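Local coordinates for Rab GDP-dissociation inhibitor (PDB 2BCG), which binds prenylated, GDP-bound Rab GTPases such as Ypt1, blocks the release of their GDP and extracts them from membranes for recycling, at residues C303-R309 with A397-R403; T19-E23 with S414-D418; Y236-G240 with V350-V356. All coordinates share one frame. Residues are numbered along the deposited sequence.

Interaction 1: residues C303-R309 with A397-R403; sequences CKSTGQR and AELFEPR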
loop_
_atom_site.group_PDB
_atom_site.type_symbol
_atom_site.label_atom_id
_atom_site.label_comp_id
_atom_site.label_asym_id
_atom_site.label_seq_id
_atom_site.Cartn_x
_atom_site.Cartn_y
_atom_site.Cartn_z
ATOM N N CYS A 303 14.458 0.630 21.254
ATOM C CA CYS A 303 15.018 0.125 19.998
ATOM C C CYS A 303 16.504 0.382 19.927
ATOM O O CYS A 303 17.028 1.222 20.673
ATOM C CB CYS A 303 14.362 0.783 18.782
ATOM S SG CYS A 303 12.615 0.451 18.696
ATOM N N LYS A 304 17.173 -0.354 19.056
ATOM C CA LYS A 304 18.605 -0.219 18.845
ATOM C C LYS A 304 18.906 -0.148 17.351
ATOM O O LYS A 304 18.179 -0.719 16.529
ATOM C CB LYS A 304 19.361 -1.402 19.479
ATOM C CG LYS A 304 18.969 -2.793 18.940
ATOM C CD LYS A 304 19.632 -3.960 19.718
ATOM C CE LYS A 304 19.340 -5.304 19.060
ATOM N NZ LYS A 304 19.921 -6.505 19.769
ATOM N N SER A 305 19.973 0.560 17.010
ATOM C CA SER A 305 20.426 0.579 15.635
ATOM C C SER A 305 20.890 -0.819 15.223
ATOM O O SER A 305 21.490 -1.546 16.025
ATOM C CB SER A 305 21.567 1.570 15.476
ATOM O OG SER A 305 22.122 1.424 14.190
ATOM N N THR A 306 20.605 -1.209 13.985
ATOM C CA THR A 306 21.160 -2.439 13.444
ATOM C C THR A 306 22.622 -2.214 13.043
ATOM O O THR A 306 23.318 -3.169 12.693
ATOM C CB THR A 306 20.400 -2.902 12.211
ATOM O OG1 THR A 306 20.679 -1.984 11.153
ATOM C CG2 THR A 306 18.883 -2.954 12.485
ATOM N N GLY A 307 23.075 -0.962 13.092
ATOM C CA GLY A 307 24.425 -0.578 12.660
ATOM C C GLY A 307 24.535 -0.286 11.167
ATOM O O GLY A 307 25.647 -0.143 10.625
ATOM N N GLN A 308 23.387 -0.180 10.504
ATOM C CA GLN A 308 23.352 0.136 9.073
ATOM C C GLN A 308 22.570 1.407 8.794
ATOM O O GLN A 308 21.556 1.689 9.413
ATOM C CB GLN A 308 22.703 -0.996 8.301
ATOM C CG GLN A 308 23.395 -2.327 8.425
ATOM C CD GLN A 308 22.548 -3.434 7.888
ATOM O OE1 GLN A 308 22.878 -4.021 6.866
ATOM N NE2 GLN A 308 21.423 -3.726 8.569
ATOM N N ARG A 309 23.069 2.183 7.839
ATOM C CA ARG A 309 22.363 3.355 7.372
ATOM C C ARG A 309 22.140 3.141 5.882
ATOM O O ARG A 309 23.040 2.683 5.168
ATOM C CB ARG A 309 23.209 4.624 7.520
ATOM C CG ARG A 309 23.370 5.123 8.948
ATOM C CD ARG A 309 23.936 6.545 8.954
ATOM N NE ARG A 309 25.188 6.676 8.193
ATOM C CZ ARG A 309 25.587 7.786 7.559
ATOM N NH1 ARG A 309 24.813 8.865 7.537
ATOM N NH2 ARG A 309 26.758 7.805 6.929
ATOM N N ALA A 397 18.577 7.033 6.080
ATOM C CA ALA A 397 17.824 6.486 7.205
ATOM C C ALA A 397 18.688 5.491 7.995
ATOM O O ALA A 397 19.335 4.625 7.403
ATOM C CB ALA A 397 16.547 5.805 6.707
ATOM N N GLU A 398 18.693 5.625 9.326
ATOM C CA GLU A 398 19.327 4.617 10.165
ATOM C C GLU A 398 18.293 3.535 10.431
ATOM O O GLU A 398 17.141 3.853 10.681
ATOM C CB GLU A 398 19.818 5.235 11.487
ATOM C CG GLU A 398 20.700 4.268 12.252
ATOM C CD GLU A 398 21.507 4.909 13.370
ATOM O OE1 GLU A 398 22.333 4.196 13.975
ATOM O OE2 GLU A 398 21.310 6.104 13.658
ATOM N N LEU A 399 18.688 2.270 10.320
ATOM C CA LEU A 399 17.782 1.145 10.562
ATOM C C LEU A 399 17.741 0.752 12.040
ATOM O O LEU A 399 18.793 0.550 12.666
ATOM C CB LEU A 399 18.177 -0.067 9.730
ATOM C CG LEU A 399 18.269 0.187 8.231
ATOM C CD1 LEU A 399 18.599 -1.165 7.613
ATOM C CD2 LEU A 399 16.946 0.774 7.703
ATOM N N PHE A 400 16.525 0.624 12.560
ATOM C CA PHE A 400 16.288 0.233 13.969
ATOM C C PHE A 400 15.572 -1.103 14.108
ATOM O O PHE A 400 14.841 -1.552 13.205
ATOM C CB PHE A 400 15.527 1.350 14.706
ATOM C CG PHE A 400 16.268 2.638 14.729
ATOM C CD1 PHE A 400 15.941 3.664 13.832
ATOM C CD2 PHE A 400 17.341 2.822 15.616
ATOM C CE1 PHE A 400 16.649 4.864 13.833
ATOM C CE2 PHE A 400 18.060 4.020 15.612
ATOM C CZ PHE A 400 17.726 5.041 14.703
ATOM N N GLU A 401 15.817 -1.774 15.237
ATOM C CA GLU A 401 15.086 -2.994 15.557
ATOM C C GLU A 401 14.787 -2.963 17.049
ATOM O O GLU A 401 15.440 -2.224 17.778
ATOM C CB GLU A 401 15.896 -4.254 15.199
ATOM C CG GLU A 401 17.252 -4.325 15.915
ATOM C CD GLU A 401 18.045 -5.557 15.560
ATOM O OE1 GLU A 401 19.275 -5.541 15.771
ATOM O OE2 GLU A 401 17.464 -6.554 15.094
ATOM N N PRO A 402 13.763 -3.694 17.481
ATOM C CA PRO A 402 13.486 -3.705 18.927
ATOM C C PRO A 402 14.607 -4.395 19.701
ATOM O O PRO A 402 15.189 -5.371 19.227
ATOM C CB PRO A 402 12.212 -4.526 19.050
ATOM C CG PRO A 402 11.974 -5.185 17.753
ATOM C CD PRO A 402 12.822 -4.529 16.710
ATOM N N ARG A 403 14.862 -3.869 20.890
ATOM C CA ARG A 403 15.833 -4.476 21.796
ATOM C C ARG A 403 15.303 -5.820 22.308
ATOM O O ARG A 403 16.081 -6.767 22.483
ATOM C CB ARG A 403 16.111 -3.502 22.938
ATOM C CG ARG A 403 16.924 -2.278 22.532
ATOM C CD ARG A 403 17.187 -1.332 23.703
ATOM N NE ARG A 403 17.792 -0.072 23.254
ATOM C CZ ARG A 403 19.093 0.100 22.989
ATOM N NH1 ARG A 403 19.958 -0.908 23.137
ATOM N NH2 ARG A 403 19.535 1.282 22.559
HETATM O O HOH W 1 17.866 3.344 22.423
HETATM O O HOH W 2 18.840 -6.387 22.563
HETATM O O HOH W 3 21.669 -4.528 16.328
#

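Interaction 2: residues T19-E23 with S414-D418; sequences TGITE and SRSYD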
loop_
_atom_site.group_PDB
_atom_site.type_symbol
_atom_site.label_atom_id
_atom_site.label_comp_id
_atom_site.label_asym_id
_atom_site.label_seq_id
_atom_site.Cartn_x
_atom_site.Cartn_y
_atom_site.Cartn_z
ATOM N N THR A 19 1.101 4.411 11.327
ATOM C CA THR A 19 0.377 3.723 10.253
ATOM C C THR A 19 1.283 3.319 9.100
ATOM O O THR A 19 0.836 3.280 7.945
ATOM C CB THR A 19 -0.799 4.569 9.718
ATOM O OG1 THR A 19 -0.316 5.842 9.241
ATOM C CG2 THR A 19 -1.846 4.809 10.796
ATOM N N GLY A 20 2.537 2.969 9.401
ATOM C CA GLY A 20 3.293 2.139 8.462
ATOM C C GLY A 20 2.618 0.832 8.105
ATOM O O GLY A 20 1.782 0.301 8.863
ATOM N N ILE A 21 3.020 0.266 6.971
ATOM C CA ILE A 21 2.387 -0.969 6.508
ATOM C C ILE A 21 2.447 -2.151 7.535
ATOM O O ILE A 21 1.486 -2.897 7.665
ATOM C CB ILE A 21 2.971 -1.385 5.130
ATOM C CG1 ILE A 21 2.248 -2.598 4.537
ATOM C CG2 ILE A 21 4.486 -1.600 5.187
ATOM C CD1 ILE A 21 0.774 -2.458 4.430
ATOM N N THR A 22 3.565 -2.351 8.219
ATOM C CA THR A 22 3.617 -3.453 9.190
ATOM C C THR A 22 2.493 -3.309 10.211
ATOM O O THR A 22 1.763 -4.280 10.476
ATOM C CB THR A 22 4.966 -3.477 9.882
ATOM O OG1 THR A 22 5.986 -3.628 8.903
ATOM C CG2 THR A 22 5.039 -4.594 10.933
ATOM N N GLU A 23 2.317 -2.092 10.726
ATOM C CA GLU A 23 1.297 -1.828 11.759
ATOM C C GLU A 23 -0.104 -1.945 11.182
ATOM O O GLU A 23 -1.022 -2.452 11.836
ATOM C CB GLU A 23 1.455 -0.438 12.370
ATOM C CG GLU A 23 2.531 -0.344 13.428
ATOM C CD GLU A 23 3.947 -0.463 12.892
ATOM O OE1 GLU A 23 4.826 -0.952 13.650
ATOM O OE2 GLU A 23 4.212 0.016 11.762
ATOM N N SER A 414 7.896 -2.977 15.664
ATOM C CA SER A 414 8.332 -3.415 14.343
ATOM C C SER A 414 9.770 -2.982 14.049
ATOM O O SER A 414 10.316 -2.070 14.705
ATOM C CB SER A 414 7.377 -2.833 13.270
ATOM O OG SER A 414 7.356 -1.406 13.375
ATOM N N ARG A 415 10.350 -3.589 13.014
ATOM C CA ARG A 415 11.652 -3.195 12.505
ATOM C C ARG A 415 11.537 -2.054 11.464
ATOM O O ARG A 415 10.573 -1.988 10.691
ATOM C CB ARG A 415 12.328 -4.404 11.850
ATOM C CG ARG A 415 12.552 -5.643 12.780
ATOM C CD ARG A 415 13.049 -6.823 11.954
ATOM N NE ARG A 415 14.407 -6.509 11.512
ATOM C CZ ARG A 415 15.509 -6.729 12.221
ATOM N NH1 ARG A 415 15.441 -7.334 13.415
ATOM N NH2 ARG A 415 16.691 -6.364 11.725
ATOM N N SER A 416 12.518 -1.158 11.439
ATOM C CA SER A 416 12.551 -0.157 10.349
ATOM C C SER A 416 12.567 -0.860 8.999
ATOM O O SER A 416 13.083 -1.982 8.877
ATOM C CB SER A 416 13.787 0.737 10.429
ATOM O OG SER A 416 13.901 1.373 11.668
ATOM N N TYR A 417 12.005 -0.225 7.967
ATOM C CA TYR A 417 12.005 -0.880 6.634
ATOM C C TYR A 417 13.418 -0.915 6.076
ATOM O O TYR A 417 14.117 0.101 6.090
ATOM C CB TYR A 417 11.045 -0.145 5.690
ATOM C CG TYR A 417 9.645 -0.162 6.269
ATOM C CD1 TYR A 417 8.911 -1.358 6.287
ATOM C CD2 TYR A 417 9.083 0.970 6.863
ATOM C CE1 TYR A 417 7.670 -1.446 6.883
ATOM C CE2 TYR A 417 7.797 0.914 7.444
ATOM C CZ TYR A 417 7.097 -0.305 7.444
ATOM O OH TYR A 417 5.855 -0.407 8.046
ATOM N N ASP A 418 13.817 -2.106 5.640
ATOM C CA ASP A 418 15.229 -2.373 5.386
ATOM C C ASP A 418 15.614 -2.095 3.925
ATOM O O ASP A 418 14.812 -1.549 3.155
ATOM C CB ASP A 418 15.589 -3.804 5.848
ATOM C CG ASP A 418 14.932 -4.905 5.020
ATOM O OD1 ASP A 418 14.844 -6.074 5.511
ATOM O OD2 ASP A 418 14.536 -4.649 3.868
HETATM O O HOH W 4 8.658 -3.857 9.647
HETATM O O HOH W 5 6.244 0.818 10.321
#

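Interaction 3: residues Y236-G240 with V350-V356; sequences YPMYG and VSDAHNV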
loop_
_atom_site.group_PDB
_atom_site.type_symbol
_atom_site.label_atom_id
_atom_site.label_comp_id
_atom_site.label_asym_id
_atom_site.label_seq_id
_atom_site.Cartn_x
_atom_site.Cartn_y
_atom_site.Cartn_z
ATOM N N TYR A 236 3.723 -4.166 -8.447
ATOM C CA TYR A 236 3.813 -2.832 -7.841
ATOM C C TYR A 236 2.394 -2.228 -7.816
ATOM O O TYR A 236 1.667 -2.355 -8.788
ATOM C CB TYR A 236 4.775 -1.933 -8.630
ATOM C CG TYR A 236 4.989 -0.573 -7.983
ATOM C CD1 TYR A 236 5.916 -0.407 -6.954
ATOM C CD2 TYR A 236 4.222 0.540 -8.380
ATOM C CE1 TYR A 236 6.069 0.823 -6.319
ATOM C CE2 TYR A 236 4.388 1.770 -7.756
ATOM C CZ TYR A 236 5.294 1.903 -6.727
ATOM O OH TYR A 236 5.422 3.147 -6.152
ATOM N N PRO A 237 1.999 -1.603 -6.703
ATOM C CA PRO A 237 0.643 -1.024 -6.629
ATOM C C PRO A 237 0.454 0.264 -7.426
ATOM O O PRO A 237 1.281 1.193 -7.358
ATOM C CB PRO A 237 0.468 -0.693 -5.141
ATOM C CG PRO A 237 1.860 -0.467 -4.644
ATOM C CD PRO A 237 2.761 -1.386 -5.458
ATOM N N MET A 238 -0.682 0.350 -8.114
ATOM C CA MET A 238 -1.108 1.602 -8.724
ATOM C C MET A 238 -1.287 2.648 -7.615
ATOM O O MET A 238 -1.870 2.364 -6.531
ATOM C CB MET A 238 -2.446 1.398 -9.460
ATOM C CG MET A 238 -2.399 0.423 -10.618
ATOM S SD MET A 238 -1.232 0.931 -11.898
ATOM C CE MET A 238 -2.077 2.420 -12.466
ATOM N N TYR A 239 -0.778 3.843 -7.906
ATOM C CA TYR A 239 -0.742 5.001 -6.998
ATOM C C TYR A 239 0.283 4.911 -5.861
ATOM O O TYR A 239 0.336 5.800 -5.006
ATOM C CB TYR A 239 -2.118 5.348 -6.417
ATOM C CG TYR A 239 -3.177 5.672 -7.414
ATOM C CD1 TYR A 239 -3.219 6.906 -8.091
ATOM C CD2 TYR A 239 -4.148 4.737 -7.698
ATOM C CE1 TYR A 239 -4.259 7.189 -9.002
ATOM C CE2 TYR A 239 -5.178 5.004 -8.570
ATOM C CZ TYR A 239 -5.215 6.208 -9.231
ATOM O OH TYR A 239 -6.234 6.425 -10.100
ATOM N N GLY A 240 1.144 3.911 -5.926
ATOM C CA GLY A 240 2.286 3.881 -5.041
ATOM C C GLY A 240 2.086 3.036 -3.791
ATOM O O GLY A 240 0.966 2.581 -3.463
ATOM N N VAL A 350 9.727 3.272 -11.584
ATOM C CA VAL A 350 8.300 3.219 -11.894
ATOM C C VAL A 350 7.989 4.541 -12.613
ATOM O O VAL A 350 8.833 5.467 -12.624
ATOM C CB VAL A 350 7.445 2.993 -10.600
ATOM C CG1 VAL A 350 7.584 1.547 -10.089
ATOM C CG2 VAL A 350 7.830 4.041 -9.506
ATOM N N SER A 351 6.803 4.666 -13.174
ATOM C CA SER A 351 6.542 5.827 -13.992
ATOM C C SER A 351 5.044 6.149 -14.021
ATOM O O SER A 351 4.288 5.680 -13.186
ATOM C CB SER A 351 7.126 5.586 -15.381
ATOM O OG SER A 351 6.456 4.513 -16.026
ATOM N N ASP A 352 4.635 6.937 -15.009
ATOM C CA ASP A 352 3.230 7.342 -15.117
ATOM C C ASP A 352 2.306 6.115 -15.262
ATOM O O ASP A 352 1.094 6.207 -14.976
ATOM C CB ASP A 352 2.967 8.513 -16.129
ATOM C CG ASP A 352 2.914 8.062 -17.604
ATOM O OD1 ASP A 352 3.051 8.948 -18.489
ATOM O OD2 ASP A 352 2.735 6.873 -17.890
ATOM N N ALA A 353 2.857 4.967 -15.695
ATOM C CA ALA A 353 2.066 3.736 -15.867
ATOM C C ALA A 353 1.486 3.219 -14.553
ATOM O O ALA A 353 0.539 2.429 -14.541
ATOM C CB ALA A 353 2.911 2.639 -16.520
ATOM N N HIS A 354 2.101 3.642 -13.447
ATOM C CA HIS A 354 1.693 3.215 -12.111
ATOM C C HIS A 354 1.071 4.394 -11.349
ATOM O O HIS A 354 0.828 4.259 -10.146
ATOM C CB HIS A 354 2.854 2.471 -11.346
ATOM C CG HIS A 354 3.115 1.026 -11.768
ATOM N ND1 HIS A 354 4.084 0.674 -12.686
ATOM C CD2 HIS A 354 2.601 -0.150 -11.316
ATOM C CE1 HIS A 354 4.134 -0.641 -12.811
ATOM N NE2 HIS A 354 3.248 -1.169 -11.981
ATOM N N ASN A 355 0.758 5.504 -12.030
ATOM C CA ASN A 355 0.085 6.668 -11.402
ATOM C C ASN A 355 0.868 7.274 -10.236
ATOM O O ASN A 355 0.290 7.670 -9.214
ATOM C CB ASN A 355 -1.363 6.326 -10.979
ATOM C CG ASN A 355 -2.264 5.987 -12.171
ATOM O OD1 ASN A 355 -3.374 5.437 -11.997
ATOM N ND2 ASN A 355 -1.813 6.316 -13.366
ATOM N N VAL A 356 2.192 7.302 -10.371
ATOM C CA VAL A 356 3.024 7.854 -9.315
ATOM C C VAL A 356 3.689 9.166 -9.681
ATOM O O VAL A 356 4.260 9.797 -8.829
ATOM C CB VAL A 356 4.092 6.840 -8.851
ATOM C CG1 VAL A 356 3.398 5.668 -8.133
ATOM C CG2 VAL A 356 4.937 6.366 -10.049
#

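Interaction 1: residues C303-R309 with A397-R403
The pairing of these two antiparallel strands slips by two residues: Ser305 lies opposite Phe400, yet the next pair is Arg309 with Glu398. This beta bulge, in the mixed sheet where 391-402 is an edge strand, sets Thr306, Gly307 and Gln308 against the single residue Leu399. Both backbone polar groups of Leu399 are nevertheless used, its O accepting from Thr306 N at 2.8 Å and its N donating to Gln308 O at 3.1 Å. The chain turns a corner at Gly307, whose positive phi of 86° would press a side chain against the preceding carbonyl, so glycine suits the place. Serine fits nearby because its hydroxyl works twice: Ser305 OG accepts from Gly307 N (2.8 Å), forming an ST turn, and donates to Glu398 OE1 (2.8 Å) across the strands. Before the bulge the pairing is regular, with Lys304 N to Glu401 O and Glu401 N to Lys304 O both 2.9 Å. On the face that carries both side chains, Lys304 NZ stays 4.2 Å from Glu401 OE1, beyond a salt bridge, while Glu401 OE2 pairs with Arg415. The buried Cys303, its CA-to-CB bond directed away from the partner strand, packs on Leu413. At the far end a water accepts from Arg403 NH2 and donates to Cys303 O, and the Arg403 guanidinium lays one face over the Lys304 side chain, with Arg403 NH1 3.7 Å from Lys304 CB.

Interaction 2: residues T19-E23 with S414-D418
Tyr417 reaches out of the loop 414-418 to place its hydroxyl at the start of the helix that begins at Ile21. Backbone NH groups in the first turn of a helix have no carbonyl of the preceding turn to bind, and here one of them is met by a side chain: Thr22 N donates to Tyr417 OH at 3.0 Å with a nearly straight angle of 171°. Ile21 N is almost as close to Tyr417 OH, 3.1 Å, but is too badly aligned to bond to it. The same hydroxyl, Tyr417 OH, is 2.6 Å from a water that donates to Glu23 OE2, also at 2.6 Å. The other carboxylate oxygen, Glu23 OE1, accepts from Ser414 OG in a short 2.6 Å bond, so both oxygens of this buried acid are satisfied. Segment 19-23 runs from the end of the glycine-rich turn after the first strand into the first turn of helix 21-32 of a Rossmann-like domain, as in the FAD-binding enzymes to which GDI is related in fold, and the loop 414-418 follows the last strand of its parallel sheet. Gly20, at the N-cap, has to be glycine: a CB there would sit 2.7 Å from Tyr417 OH, a clash. Ile21 CG2 packs 3.6 Å from Tyr417 CE1, and Thr22 CG2 lies 3.7 Å from Ser414 CB. Threonine suits its position because its hydroxyl has work as well: Thr22 OG1 donates to a second water at 2.8 Å, which in turn donates to Arg415 O at 2.9 Å.

Interaction 3: residues Y236-G240 with V350-V356
A type II turn from Pro237 to Gly240, closed by Gly240 N to Pro237 O at 3.1 Å, meets a short 3-10 turn that follows the strand ending at Ser351. Tyr239 takes the left-handed backbone position of the first turn (phi 74°), and Asn355, a residue that tolerates such angles well, is left-handed just after the second. One backbone hydrogen bond joins them, Tyr239 N to His354 O at 2.8 Å. Gly240, with phi 96° and psi 169°, has a conformation that calls for glycine. The contact thus ties the three-stranded sheet containing 234-237 to the larger mixed sheet containing 345-351, and its turn opens a region of GDI that interacts with YPT1; Met238 and Tyr239 themselves pack on side chains of the YPT1 chain. Tyrosine suits buried position 236 because its ring packs while Tyr236 OH bonds to Asp85. Val350 CG1 makes a CH-pi contact over the Tyr236 face, 3.8 Å from the centroid, and the Tyr236 edge meets the face of His354 in a T-shaped pair, centroids 5.1 Å apart. Flexible Met238 brings CE to 3.3 Å from Ala353 O, and Asn355 CB lies 3.9 Å from the centroid of the Tyr239 ring, over its face.

How the interactions relate
Interactions 1 and 2 are neighbours, their centres about 12 Å apart, and touch directly: the Glu401 OE2 to Arg415 NH1 salt bridge measures 2.7 Å, and Phe400 N lies 2.9 Å from Ser416 OG, probably hydrogen-bonded. The loop of interaction 2 therefore joins the Rossmann-like part to the edge of the mixed sheet. Interaction 3 reaches that same sheet by way of strand 345-351, on the opposite side of the chain's centre, about 29 Å from interaction 1 between centres. Interaction 1, at the surface, relies on strand pairing and bridging waters; buried interaction 2 on side-chain hydroxyls, a carboxylate and two bridging waters; interaction 3, also largely buried, on aromatic packing around one backbone bond.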